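Local coordinates for protein putative enoyl-CoA hydratase/isomerase (Mycobacterium abscessus, PDB 4MI2) that probably isomerises an acyl-CoA substrate in phenylacetate degradation, as a member of the enoyl-CoA hydratase/isomerase (crotonase) family, at residues B[23-28]-B[68-73]; B[122-127]-B[153-158]; B[135-140]-B[183-188]; B[139-142]-B[147-150]; B[165-168]-B[172-175]. All blocks are in the same frame, centred on the assembly; numbering follows the deposited sequence.

Contact 1: residues B[23-28]-B[68-73]; sequences LDRPEA and GQDLAE
Arg25 and Asp70 meet across two irregular pieces of backbone. Residues 23-28 leave strand 18-23 and close a short turn, where Ala28 N bonds Arg25 O at 3.0 Å; Pro26 and Glu27 form its 3-10 part. Residues 68-73 come in extended and then enter helix 71-80. Asp70 is the N-cap of that helix, and its OD2 accepts from Glu73 N at 2.9 Å.

The Arg25 chain runs extended from CG to NE and carries the guanidinium to the aspartate, which it meets at about a right angle. NH1 donates to Asp70 OD1 at 3.1 Å, with an N-H...O angle of 155°, in a salt bridge. The acceptor lies near the guanidinium plane, but NH1 reaches OD1 from above the carboxylate plane. Arg25 NH2 adds a weak bond to the same OD1 at 3.5 Å.

In this crotonase-family chain the bridge links the loop after a sheet strand to the start of helix 71-80. The carboxylate divides its work: OD1 takes the arginine and OD2 caps the helix. A water donates to Asp70 OD2 at 2.8 Å and accepts weakly from Arg25 NH2. Ala28 CB covers one face of the guanidinium, 3.5 Å above its plane. NH1 also bonds Ala31 O, which fixes the arginine from its own side. Gln69 NE2 donates to Asp70 O at 2.9 Å, on a lone pair in the carbonyl plane.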
loop_
_atom_site.group_PDB
_atom_site.type_symbol
_atom_site.label_atom_id
_atom_site.label_comp_id
_atom_site.label_asym_id
_atom_site.label_seq_id
_atom_site.Cartn_x
_atom_site.Cartn_y
_atom_site.Cartn_z
ATOM N N LEU B 23 24.131 17.876 4.766
ATOM C CA LEU B 23 23.588 19.224 4.626
ATOM C C LEU B 23 24.229 20.072 5.720
ATOM O O LEU B 23 24.154 19.720 6.896
ATOM C CB LEU B 23 22.058 19.214 4.772
ATOM C CG LEU B 23 21.297 18.212 3.900
ATOM C CD1 LEU B 23 19.799 18.378 4.076
ATOM C CD2 LEU B 23 21.677 18.350 2.434
ATOM N N ASP B 24 24.879 21.167 5.330
ATOM C CA ASP B 24 25.716 21.938 6.245
ATOM C C ASP B 24 25.453 23.440 6.123
ATOM O O ASP B 24 26.356 24.240 5.905
ATOM C CB ASP B 24 27.188 21.612 5.977
ATOM C CG ASP B 24 28.103 21.948 7.148
ATOM O OD1 ASP B 24 27.636 22.175 8.286
ATOM O OD2 ASP B 24 29.323 21.952 6.926
ATOM N N ARG B 25 24.188 23.801 6.277
ATOM C CA ARG B 25 23.771 25.183 6.374
ATOM C C ARG B 25 22.933 25.316 7.656
ATOM O O ARG B 25 21.779 25.749 7.609
ATOM C CB ARG B 25 22.971 25.559 5.126
ATOM C CG ARG B 25 22.862 27.046 4.886
ATOM C CD ARG B 25 21.865 27.379 3.784
ATOM N NE ARG B 25 21.614 28.819 3.730
ATOM C CZ ARG B 25 20.511 29.391 3.258
ATOM N NH1 ARG B 25 19.506 28.657 2.775
ATOM N NH2 ARG B 25 20.407 30.717 3.268
ATOM N N PRO B 26 23.517 24.928 8.813
ATOM C CA PRO B 26 22.761 24.878 10.072
ATOM C C PRO B 26 22.127 26.208 10.475
ATOM O O PRO B 26 21.074 26.210 11.099
ATOM C CB PRO B 26 23.813 24.462 11.107
ATOM C CG PRO B 26 25.132 24.801 10.492
ATOM C CD PRO B 26 24.935 24.589 9.021
ATOM N N GLU B 27 22.772 27.316 10.111
ATOM C CA GLU B 27 22.290 28.658 10.440
ATOM C C GLU B 27 20.919 28.952 9.816
ATOM O O GLU B 27 20.186 29.813 10.311
ATOM C CB GLU B 27 23.326 29.738 10.034
ATOM C CG GLU B 27 23.554 29.953 8.529
ATOM C CD GLU B 27 24.603 29.025 7.903
ATOM O OE1 GLU B 27 24.912 27.951 8.481
ATOM O OE2 GLU B 27 25.114 29.369 6.808
ATOM N N ALA B 28 20.575 28.241 8.740
ATOM C CA ALA B 28 19.278 28.408 8.080
ATOM C C ALA B 28 18.401 27.157 8.192
ATOM O O ALA B 28 17.476 26.978 7.402
ATOM C CB ALA B 28 19.499 28.771 6.621
ATOM N N GLY B 68 13.211 22.703 3.914
ATOM C CA GLY B 68 12.751 22.842 2.531
ATOM C C GLY B 68 13.284 24.093 1.854
ATOM O O GLY B 68 14.333 24.615 2.237
ATOM N N GLN B 69 12.557 24.570 0.845
ATOM C CA GLN B 69 12.974 25.713 0.027
ATOM C C GLN B 69 13.392 26.917 0.867
ATOM O O GLN B 69 12.746 27.250 1.865
ATOM C CB GLN B 69 11.823 26.123 -0.908
ATOM C CG GLN B 69 12.012 27.440 -1.652
ATOM C CD GLN B 69 13.216 27.441 -2.567
ATOM O OE1 GLN B 69 13.490 26.448 -3.258
ATOM N NE2 GLN B 69 13.931 28.566 -2.604
ATOM N N ASP B 70 14.464 27.582 0.456
ATOM C CA ASP B 70 14.859 28.819 1.115
ATOM C C ASP B 70 13.802 29.918 0.886
ATOM O O ASP B 70 13.449 30.235 -0.252
ATOM C CB ASP B 70 16.226 29.272 0.620
ATOM C CG ASP B 70 16.668 30.554 1.264
ATOM O OD1 ASP B 70 17.042 30.517 2.450
ATOM O OD2 ASP B 70 16.623 31.599 0.591
ATOM N N LEU B 71 13.307 30.488 1.977
ATOM C CA LEU B 71 12.214 31.466 1.927
ATOM C C LEU B 71 12.628 32.764 1.234
ATOM O O LEU B 71 11.909 33.261 0.374
ATOM C CB LEU B 71 11.708 31.768 3.350
ATOM C CG LEU B 71 10.611 32.833 3.508
ATOM C CD1 LEU B 71 9.319 32.345 2.885
ATOM C CD2 LEU B 71 10.398 33.196 4.972
ATOM N N ALA B 72 13.790 33.302 1.606
ATOM C CA ALA B 72 14.245 34.580 1.060
ATOM C C ALA B 72 14.418 34.520 -0.453
ATOM O O ALA B 72 14.011 35.443 -1.167
ATOM C CB ALA B 72 15.538 35.032 1.728
ATOM N N GLU B 73 15.004 33.430 -0.945
ATOM C CA GLU B 73 15.210 33.280 -2.384
ATOM C C GLU B 73 13.873 33.082 -3.079
ATOM O O GLU B 73 13.661 33.535 -4.201
ATOM C CB GLU B 73 16.132 32.100 -2.681
ATOM C CG GLU B 73 17.369 32.498 -3.457
ATOM C CD GLU B 73 18.507 31.512 -3.298
ATOM O OE1 GLU B 73 18.317 30.335 -3.662
ATOM O OE2 GLU B 73 19.591 31.928 -2.829
HETATM O O HOH W 1 18.908 33.069 1.284
#

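Contact 2: residues B[122-127]-B[153-158]; sequences LALGAD and SASLPR
Ser155 OG faces Leu124 CB at 3.8 Å, a van der Waals contact, while its hydrogen bond goes to Ala151 O, one turn back in its own chain. This is helix-to-helix packing inside the crotonase fold: helix 118-124 lies against helix 152-160 through Leu124. The backbones come nearest at Leu124 and Ser155, whose CA atoms are 6.3 Å apart.

Leu124 carries the contact from its side. Its CB lies 4.0 Å from Ser155 CB. Its CD1 reaches further along helix 152-160 and meets Leu156 CD1 at 3.8 Å. The two leucines approach obliquely, methyl against methyl. Leu124 CG stands anti to its carbonyl carbon (chi1 -55°), and this directs the branched end toward Leu156. In Ser155 the hydroxyl sits between the backbone N and the carbonyl carbon (chi1 62°), which keeps OG close to its helix and within reach of Ala151 O.

The leucine pair is buried. Leu185 touches both leucines, and Leu152 and Leu159 pack on Leu124 from helix 152-160 itself. Helix 152-160 is kinked at Pro157, whose N has no bond to the preceding turn. Past the kink, Arg158 bonds backbone carbonyls of the second subunit, so this helix serves both the core and the trimer. Across the contact, Leu124 CD1 also lies over the backbone of the opposing helix, 3.9 Å from Leu156 CA.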
loop_
_atom_site.group_PDB
_atom_site.type_symbol
_atom_site.label_atom_id
_atom_site.label_comp_id
_atom_site.label_asym_id
_atom_site.label_seq_id
_atom_site.Cartn_x
_atom_site.Cartn_y
_atom_site.Cartn_z
ATOM N N LEU B 122 13.155 14.599 0.213
ATOM C CA LEU B 122 14.524 14.129 0.141
ATOM C C LEU B 122 14.693 12.939 1.068
ATOM O O LEU B 122 15.266 11.903 0.686
ATOM C CB LEU B 122 15.458 15.283 0.524
ATOM C CG LEU B 122 16.966 15.098 0.486
ATOM C CD1 LEU B 122 17.479 14.786 -0.912
ATOM C CD2 LEU B 122 17.587 16.384 1.002
ATOM N N ALA B 123 14.161 13.062 2.282
ATOM C CA ALA B 123 14.246 11.970 3.248
ATOM C C ALA B 123 13.515 10.708 2.799
ATOM O O ALA B 123 13.997 9.590 3.043
ATOM C CB ALA B 123 13.721 12.417 4.605
ATOM N N LEU B 124 12.357 10.873 2.165
ATOM C CA LEU B 124 11.569 9.717 1.734
ATOM C C LEU B 124 12.136 9.021 0.493
ATOM O O LEU B 124 11.723 7.904 0.173
ATOM C CB LEU B 124 10.083 10.082 1.530
ATOM C CG LEU B 124 9.343 10.736 2.720
ATOM C CD1 LEU B 124 7.828 10.653 2.556
ATOM C CD2 LEU B 124 9.748 10.153 4.061
ATOM N N GLY B 125 13.079 9.655 -0.197
ATOM C CA GLY B 125 13.801 8.993 -1.293
ATOM C C GLY B 125 14.882 8.014 -0.835
ATOM O O GLY B 125 15.400 7.242 -1.641
ATOM N N ALA B 126 15.238 8.044 0.448
ATOM C CA ALA B 126 16.218 7.091 0.987
ATOM C C ALA B 126 15.564 5.732 1.181
ATOM O O ALA B 126 14.342 5.633 1.168
ATOM C CB ALA B 126 16.801 7.593 2.302
ATOM N N ASP B 127 16.380 4.690 1.341
ATOM C CA ASP B 127 15.871 3.340 1.615
ATOM C C ASP B 127 15.565 3.098 3.101
ATOM O O ASP B 127 14.573 2.453 3.437
ATOM C CB ASP B 127 16.874 2.295 1.126
ATOM C CG ASP B 127 17.156 2.420 -0.353
ATOM O OD1 ASP B 127 16.175 2.402 -1.116
ATOM O OD2 ASP B 127 18.344 2.563 -0.755
ATOM N N SER B 153 4.216 13.587 -3.716
ATOM C CA SER B 153 2.879 13.126 -4.116
ATOM C C SER B 153 2.840 11.638 -4.451
ATOM O O SER B 153 1.755 11.060 -4.596
ATOM C CB SER B 153 2.317 13.944 -5.296
ATOM O OG SER B 153 3.034 13.725 -6.502
ATOM N N ALA B 154 4.019 11.035 -4.597
ATOM C CA ALA B 154 4.155 9.598 -4.769
ATOM C C ALA B 154 4.737 8.934 -3.512
ATOM O O ALA B 154 4.170 7.977 -2.983
ATOM C CB ALA B 154 5.038 9.308 -5.972
ATOM N N SER B 155 5.874 9.439 -3.051
ATOM C CA SER B 155 6.614 8.809 -1.969
ATOM C C SER B 155 5.848 8.802 -0.641
ATOM O O SER B 155 5.898 7.821 0.087
ATOM C CB SER B 155 7.983 9.473 -1.790
ATOM O OG SER B 155 7.845 10.841 -1.440
ATOM N N LEU B 156 5.112 9.863 -0.331
ATOM C CA LEU B 156 4.408 9.890 0.939
ATOM C C LEU B 156 3.296 8.825 1.008
ATOM O O LEU B 156 3.268 8.046 1.954
ATOM C CB LEU B 156 3.893 11.294 1.289
ATOM C CG LEU B 156 3.279 11.447 2.696
ATOM C CD1 LEU B 156 4.301 11.173 3.800
ATOM C CD2 LEU B 156 2.687 12.834 2.868
ATOM N N PRO B 157 2.380 8.782 0.023
ATOM C CA PRO B 157 1.356 7.734 0.160
ATOM C C PRO B 157 1.899 6.311 0.038
ATOM O O PRO B 157 1.344 5.392 0.650
ATOM C CB PRO B 157 0.364 8.036 -0.978
ATOM C CG PRO B 157 1.067 8.982 -1.880
ATOM C CD PRO B 157 2.033 9.744 -1.032
ATOM N N ARG B 158 2.964 6.137 -0.744
ATOM C CA ARG B 158 3.596 4.831 -0.893
ATOM C C ARG B 158 4.186 4.328 0.430
ATOM O O ARG B 158 4.237 3.127 0.643
ATOM C CB ARG B 158 4.671 4.854 -1.997
ATOM C CG ARG B 158 4.061 4.849 -3.394
ATOM C CD ARG B 158 5.120 4.930 -4.491
ATOM N NE ARG B 158 4.563 5.429 -5.751
ATOM C CZ ARG B 158 5.275 5.672 -6.848
ATOM N NH1 ARG B 158 6.585 5.446 -6.845
ATOM N NH2 ARG B 158 4.682 6.136 -7.949
#

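Contact 3: residues B[135-140]-B[183-188]; sequences AKFGTA and WGLVHE
Leu185 CD2 sits over one face of the Phe137 ring, 4.0 Å from the ring centroid and 29° off the ring normal. This is a CH-pi contact. The methyl is displaced toward the root of the ring: its shortest approach is 3.6 Å to Phe137 CG, and Phe137 CB is 3.8 Å away. At the far end of the ring, Phe137 CZ meets Val186 CG1 at 3.9 Å, from an oblique direction. One phenyl group thus takes two neighbouring aliphatic residues along its length. The contact between these segments is apolar throughout.

The torsions explain the fit. Leu185 CG is anti to the backbone N (chi1 -171°), which extends the side chain past the phenylalanine in the opposite sense and lays CD2 on the ring. Phe137 CG is anti to its own carbonyl carbon (chi1 -53°), and the ring then reaches from the strand toward residues 185 and 186.

The next shell fixes both backbones. Gly184, with positive phi, closes helix 177-183 in a Schellman motif and turns the chain into Leu185. Phe137 lies in the short strand 136-138 and pairs by its backbone with Ile175. Ala180 of helix 177-183 touches all three contact residues. Ala131 of strand 128-132 packs on Phe137 and Val186, while Ile160 of helix 152-160 packs on Leu185. The cluster therefore lies between the small sheet, strand 128-132 of the large crotonase sheet and these two helices.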
loop_
_atom_site.group_PDB
_atom_site.type_symbol
_atom_site.label_atom_id
_atom_site.label_comp_id
_atom_site.label_asym_id
_atom_site.label_seq_id
_atom_site.Cartn_x
_atom_site.Cartn_y
_atom_site.Cartn_z
ATOM N N ALA B 135 12.298 14.447 16.077
ATOM C CA ALA B 135 12.069 14.723 14.649
ATOM C C ALA B 135 10.581 15.031 14.391
ATOM O O ALA B 135 9.704 14.437 15.021
ATOM C CB ALA B 135 12.532 13.555 13.787
ATOM N N LYS B 136 10.319 15.963 13.474
ATOM C CA LYS B 136 8.951 16.358 13.090
ATOM C C LYS B 136 8.806 16.366 11.571
ATOM O O LYS B 136 9.695 16.833 10.853
ATOM C CB LYS B 136 8.609 17.754 13.634
ATOM N N PHE B 137 7.666 15.876 11.091
ATOM C CA PHE B 137 7.450 15.664 9.671
ATOM C C PHE B 137 6.164 16.339 9.221
ATOM O O PHE B 137 5.111 16.158 9.840
ATOM C CB PHE B 137 7.392 14.165 9.375
ATOM C CG PHE B 137 8.573 13.403 9.910
ATOM C CD1 PHE B 137 9.672 13.142 9.103
ATOM C CD2 PHE B 137 8.592 12.965 11.223
ATOM C CE1 PHE B 137 10.767 12.454 9.597
ATOM C CE2 PHE B 137 9.686 12.278 11.724
ATOM C CZ PHE B 137 10.774 12.020 10.906
ATOM N N GLY B 138 6.254 17.107 8.143
ATOM C CA GLY B 138 5.099 17.777 7.557
ATOM C C GLY B 138 5.323 18.071 6.079
ATOM O O GLY B 138 6.447 18.293 5.640
ATOM N N THR B 139 4.244 18.082 5.309
ATOM C CA THR B 139 4.326 18.358 3.879
ATOM C C THR B 139 4.519 19.850 3.605
ATOM O O THR B 139 5.235 20.226 2.670
ATOM C CB THR B 139 3.084 17.829 3.145
ATOM O OG1 THR B 139 1.895 18.200 3.857
ATOM C CG2 THR B 139 3.148 16.306 3.045
ATOM N N ALA B 140 3.854 20.681 4.409
ATOM C CA ALA B 140 3.941 22.155 4.358
ATOM C C ALA B 140 3.328 22.871 3.143
ATOM O O ALA B 140 2.958 24.031 3.253
ATOM C CB ALA B 140 5.383 22.621 4.553
ATOM N N TRP B 183 3.370 4.670 11.862
ATOM C CA TRP B 183 2.843 4.772 10.488
ATOM C C TRP B 183 3.745 4.160 9.404
ATOM O O TRP B 183 3.305 3.961 8.264
ATOM C CB TRP B 183 2.580 6.233 10.133
ATOM C CG TRP B 183 1.402 6.841 10.795
ATOM C CD1 TRP B 183 0.651 6.310 11.816
ATOM C CD2 TRP B 183 0.843 8.126 10.514
ATOM N NE1 TRP B 183 -0.356 7.183 12.166
ATOM C CE2 TRP B 183 -0.261 8.305 11.382
ATOM C CE3 TRP B 183 1.149 9.137 9.598
ATOM C CZ2 TRP B 183 -1.045 9.464 11.372
ATOM C CZ3 TRP B 183 0.366 10.293 9.590
ATOM C CH2 TRP B 183 -0.717 10.442 10.471
ATOM N N GLY B 184 5.001 3.883 9.756
ATOM C CA GLY B 184 5.989 3.329 8.824
ATOM C C GLY B 184 6.710 4.374 7.983
ATOM O O GLY B 184 7.304 4.044 6.961
ATOM N N LEU B 185 6.646 5.634 8.409
ATOM C CA LEU B 185 7.357 6.718 7.745
ATOM C C LEU B 185 8.862 6.623 7.996
ATOM O O LEU B 185 9.654 7.069 7.171
ATOM C CB LEU B 185 6.846 8.074 8.228
ATOM C CG LEU B 185 7.365 9.291 7.442
ATOM C CD1 LEU B 185 6.760 9.331 6.045
ATOM C CD2 LEU B 185 7.075 10.593 8.169
ATOM N N VAL B 186 9.246 6.074 9.145
ATOM C CA VAL B 186 10.655 5.833 9.460
ATOM C C VAL B 186 10.807 4.419 10.017
ATOM O O VAL B 186 9.843 3.845 10.532
ATOM C CB VAL B 186 11.216 6.870 10.469
ATOM C CG1 VAL B 186 11.119 8.276 9.892
ATOM C CG2 VAL B 186 10.504 6.792 11.818
ATOM N N HIS B 187 12.010 3.865 9.920
ATOM C CA HIS B 187 12.256 2.499 10.382
ATOM C C HIS B 187 12.563 2.420 11.871
ATOM O O HIS B 187 12.289 1.411 12.500
ATOM C CB HIS B 187 13.398 1.870 9.598
ATOM C CG HIS B 187 13.096 1.708 8.146
ATOM N ND1 HIS B 187 13.143 2.758 7.252
ATOM C CD2 HIS B 187 12.716 0.623 7.433
ATOM C CE1 HIS B 187 12.815 2.326 6.052
ATOM N NE2 HIS B 187 12.553 1.034 6.134
ATOM N N GLU B 188 13.129 3.486 12.421
ATOM C CA GLU B 188 13.666 3.468 13.779
ATOM C C GLU B 188 13.652 4.873 14.364
ATOM O O GLU B 188 13.913 5.853 13.662
ATOM C CB GLU B 188 15.109 2.936 13.751
ATOM C CG GLU B 188 15.742 2.661 15.116
ATOM C CD GLU B 188 15.538 1.239 15.610
ATOM O OE1 GLU B 188 14.565 0.579 15.166
ATOM O OE2 GLU B 188 16.355 0.775 16.441
#

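Contact 4: residues B[139-142]-B[147-150]; sequences TAFT and AADS
Phe141 packs tightly along the backbone of residues 147-149. Its CB touches Ala147 O at 3.2 Å, close for a carbon and an oxygen. Ala148 CA lies over one face of the ring, 4.0 Å from the centroid and 23° off the normal, a CH-pi contact displaced toward the rim. Asp149 N stands over the same face, 3.6 Å above the plane. The ring lies along the backbone from Ala147 to Asp149.

Its far end meets the Asp149 carboxylate. Phe141 CZ is 3.3 Å from OD1, and CE2 is 3.4 Å from OD2. The ring and carboxylate planes are 75° apart. Asp149 CG lies between the backbone N and the carbonyl carbon (chi1 57°), which folds the carboxylate back toward the ring.

The contact is looser at Thr142, where CG2 is 4.4 Å from Ala147 O. Ala140, earlier in the same loop, is exposed and stays clear of residues 147-150. All five touching residues are buried. Both segments belong to the loop between strand 136-138 and helix 152-160, which in this crotonase-family trimer also borders the second subunit.

Ser150 OG donates to Asp149 OD1 at 3.0 Å, and Gln240 NE2 of the second subunit bonds OD2. Each carboxylate oxygen therefore has a polar partner besides the ring carbons. Held at both oxygens, the carboxylate has its rotation fixed against the end of the ring.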
loop_
_atom_site.group_PDB
_atom_site.type_symbol
_atom_site.label_atom_id
_atom_site.label_comp_id
_atom_site.label_asym_id
_atom_site.label_seq_id
_atom_site.Cartn_x
_atom_site.Cartn_y
_atom_site.Cartn_z
ATOM N N THR B 139 4.244 18.082 5.309
ATOM C CA THR B 139 4.326 18.358 3.879
ATOM C C THR B 139 4.519 19.850 3.605
ATOM O O THR B 139 5.235 20.226 2.670
ATOM C CB THR B 139 3.084 17.829 3.145
ATOM O OG1 THR B 139 1.895 18.200 3.857
ATOM C CG2 THR B 139 3.148 16.306 3.045
ATOM N N ALA B 140 3.854 20.681 4.409
ATOM C CA ALA B 140 3.941 22.155 4.358
ATOM C C ALA B 140 3.328 22.871 3.143
ATOM O O ALA B 140 2.958 24.031 3.253
ATOM C CB ALA B 140 5.383 22.621 4.553
ATOM N N PHE B 141 3.228 22.216 1.991
ATOM C CA PHE B 141 2.947 22.943 0.737
ATOM C C PHE B 141 1.616 23.711 0.717
ATOM O O PHE B 141 1.579 24.892 0.368
ATOM C CB PHE B 141 3.017 21.986 -0.450
ATOM C CG PHE B 141 4.400 21.411 -0.693
ATOM C CD1 PHE B 141 4.663 20.070 -0.465
ATOM C CD2 PHE B 141 5.428 22.214 -1.158
ATOM C CE1 PHE B 141 5.931 19.543 -0.699
ATOM C CE2 PHE B 141 6.704 21.696 -1.390
ATOM C CZ PHE B 141 6.953 20.354 -1.162
ATOM N N THR B 142 0.532 23.038 1.108
ATOM C CA THR B 142 -0.808 23.614 1.017
ATOM C C THR B 142 -0.989 24.715 2.038
ATOM O O THR B 142 -1.784 25.629 1.820
ATOM C CB THR B 142 -1.931 22.560 1.171
ATOM O OG1 THR B 142 -1.846 21.937 2.452
ATOM C CG2 THR B 142 -1.848 21.498 0.072
ATOM N N ALA B 147 1.077 22.740 -3.843
ATOM C CA ALA B 147 0.552 21.378 -3.792
ATOM C C ALA B 147 1.592 20.351 -3.322
ATOM O O ALA B 147 1.476 19.807 -2.221
ATOM C CB ALA B 147 -0.032 20.994 -5.142
ATOM N N ALA B 148 2.605 20.098 -4.148
ATOM C CA ALA B 148 3.625 19.081 -3.859
ATOM C C ALA B 148 4.750 19.138 -4.876
ATOM O O ALA B 148 4.514 19.434 -6.057
ATOM C CB ALA B 148 3.020 17.687 -3.880
ATOM N N ASP B 149 5.964 18.873 -4.402
ATOM C CA ASP B 149 7.102 18.605 -5.255
ATOM C C ASP B 149 8.074 17.630 -4.570
ATOM O O ASP B 149 7.752 17.051 -3.537
ATOM C CB ASP B 149 7.777 19.902 -5.727
ATOM C CG ASP B 149 8.239 20.800 -4.588
ATOM O OD1 ASP B 149 9.026 20.334 -3.730
ATOM O OD2 ASP B 149 7.841 21.999 -4.590
ATOM N N SER B 150 9.228 17.403 -5.191
ATOM C CA SER B 150 10.234 16.483 -4.664
ATOM C C SER B 150 9.717 15.048 -4.528
ATOM O O SER B 150 10.150 14.314 -3.637
ATOM C CB SER B 150 10.773 17.000 -3.322
ATOM O OG SER B 150 11.225 18.326 -3.456
#

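Contact 5: residues B[165-168]-B[172-175]; sequences ATAM and GDTI
Met168 lies against the backbone of Asp173 where helix 162-171 ends and the chain turns toward strand 175-176. The motif is a helix C-terminus closed by a glycine: Gly172 is the first residue to leave helical angles, with positive phi. Its N donates a weak bond to Met168 O at 3.1 Å, with an N-H...O angle of 127°.

The Met168 side chain runs along the returning backbone. CB lies 4.1 Å from Asp173 O. CG comes nearer to the same oxygen, at 3.7 Å. SD touches Leu156 of helix 152-160. The chain then bends at chi3 (67°), and this brings CE back to 3.8 Å from Asp173 O. CE also meets Ile175 CG1 at 4.5 Å, a loose apolar contact. The methionine thus curls round a single carbonyl oxygen without a hydrogen bond to it.

Asp173 also packs with its side chain. Its OD2 lies 4.0 Å from Ala167 CB. Beyond Asp173 the chain goes on into strand 175-176 of the three-stranded sheet of this crotonase-family fold. Trp183 of helix 177-183 packs on both Met168 and Ile175, and His187 of the second subunit packs on Ala167. A water joins the two backbones, the end of the helix and the strand that follows it. It donates to Met168 O at 2.9 Å and to Asp173 O at 2.8 Å.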
loop_
_atom_site.group_PDB
_atom_site.type_symbol
_atom_site.label_atom_id
_atom_site.label_comp_id
_atom_site.label_asym_id
_atom_site.label_seq_id
_atom_site.Cartn_x
_atom_site.Cartn_y
_atom_site.Cartn_z
ATOM N N ALA B 165 -1.533 10.065 4.094
ATOM C CA ALA B 165 -0.891 11.016 3.196
ATOM C C ALA B 165 -1.863 12.121 2.773
ATOM O O ALA B 165 -1.482 13.292 2.695
ATOM C CB ALA B 165 -0.324 10.300 1.980
ATOM N N THR B 166 -3.116 11.755 2.521
ATOM C CA THR B 166 -4.143 12.734 2.148
ATOM C C THR B 166 -4.444 13.714 3.299
ATOM O O THR B 166 -4.589 14.908 3.073
ATOM C CB THR B 166 -5.431 12.041 1.623
ATOM O OG1 THR B 166 -5.130 11.362 0.403
ATOM C CG2 THR B 166 -6.540 13.050 1.332
ATOM N N ALA B 167 -4.513 13.220 4.527
ATOM C CA ALA B 167 -4.700 14.107 5.664
ATOM C C ALA B 167 -3.504 15.037 5.824
ATOM O O ALA B 167 -3.685 16.229 6.030
ATOM C CB ALA B 167 -4.945 13.321 6.946
ATOM N N MET B 168 -2.291 14.505 5.724
ATOM C CA MET B 168 -1.097 15.338 5.853
ATOM C C MET B 168 -1.101 16.475 4.840
ATOM O O MET B 168 -0.849 17.614 5.198
ATOM C CB MET B 168 0.198 14.518 5.735
ATOM C CG MET B 168 0.502 13.679 6.970
ATOM S SD MET B 168 2.128 12.902 6.971
ATOM C CE MET B 168 3.176 14.351 7.090
ATOM N N GLY B 172 -2.730 19.605 6.738
ATOM C CA GLY B 172 -1.487 20.151 7.257
ATOM C C GLY B 172 -1.054 19.495 8.558
ATOM O O GLY B 172 -0.280 20.067 9.308
ATOM N N ASP B 173 -1.537 18.282 8.809
ATOM C CA ASP B 173 -1.161 17.540 10.007
ATOM C C ASP B 173 0.348 17.296 10.047
ATOM O O ASP B 173 0.910 16.697 9.131
ATOM C CB ASP B 173 -1.889 16.189 10.048
ATOM C CG ASP B 173 -3.378 16.322 10.320
ATOM O OD1 ASP B 173 -3.877 17.449 10.538
ATOM O OD2 ASP B 173 -4.054 15.277 10.331
ATOM N N THR B 174 0.989 17.780 11.104
ATOM C CA THR B 174 2.406 17.543 11.342
ATOM C C THR B 174 2.559 16.423 12.361
ATOM O O THR B 174 1.908 16.446 13.409
ATOM C CB THR B 174 3.076 18.812 11.881
ATOM O OG1 THR B 174 3.063 19.810 10.857
ATOM C CG2 THR B 174 4.527 18.551 12.291
ATOM N N ILE B 175 3.417 15.448 12.073
ATOM C CA ILE B 175 3.572 14.315 12.982
ATOM C C ILE B 175 4.942 14.247 13.647
ATOM O O ILE B 175 5.945 14.730 13.112
ATOM C CB ILE B 175 3.269 12.979 12.286
ATOM C CG1 ILE B 175 4.228 12.734 11.121
ATOM C CG2 ILE B 175 1.821 12.962 11.814
ATOM C CD1 ILE B 175 4.334 11.279 10.724
HETATM O O HOH W 2 1.607 17.824 6.702
#

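How the contacts relate
Contact 1 is the surface contact of the set, and it alone is made by a salt bridge across its segments. Contacts 2 to 5 are buried, with contact 2 nearest the centre of the chain. Contacts 2 and 3 are joined by shared apolar packing, and contacts 3 and 5 through the small sheet. Helices 152-160 and 162-171 link contacts 2 and 5. Contacts 3 and 4 overlap at Thr139 and Ala140, where strand 136-138 passes into the next loop. Contacts 1, 2, 4 and 5 reach the second subunit; contacts 2 and 3 reach the third. Backbone oxygens matter in contacts 4 and 5, whereas contacts 2 and 3 depend on side-chain packing.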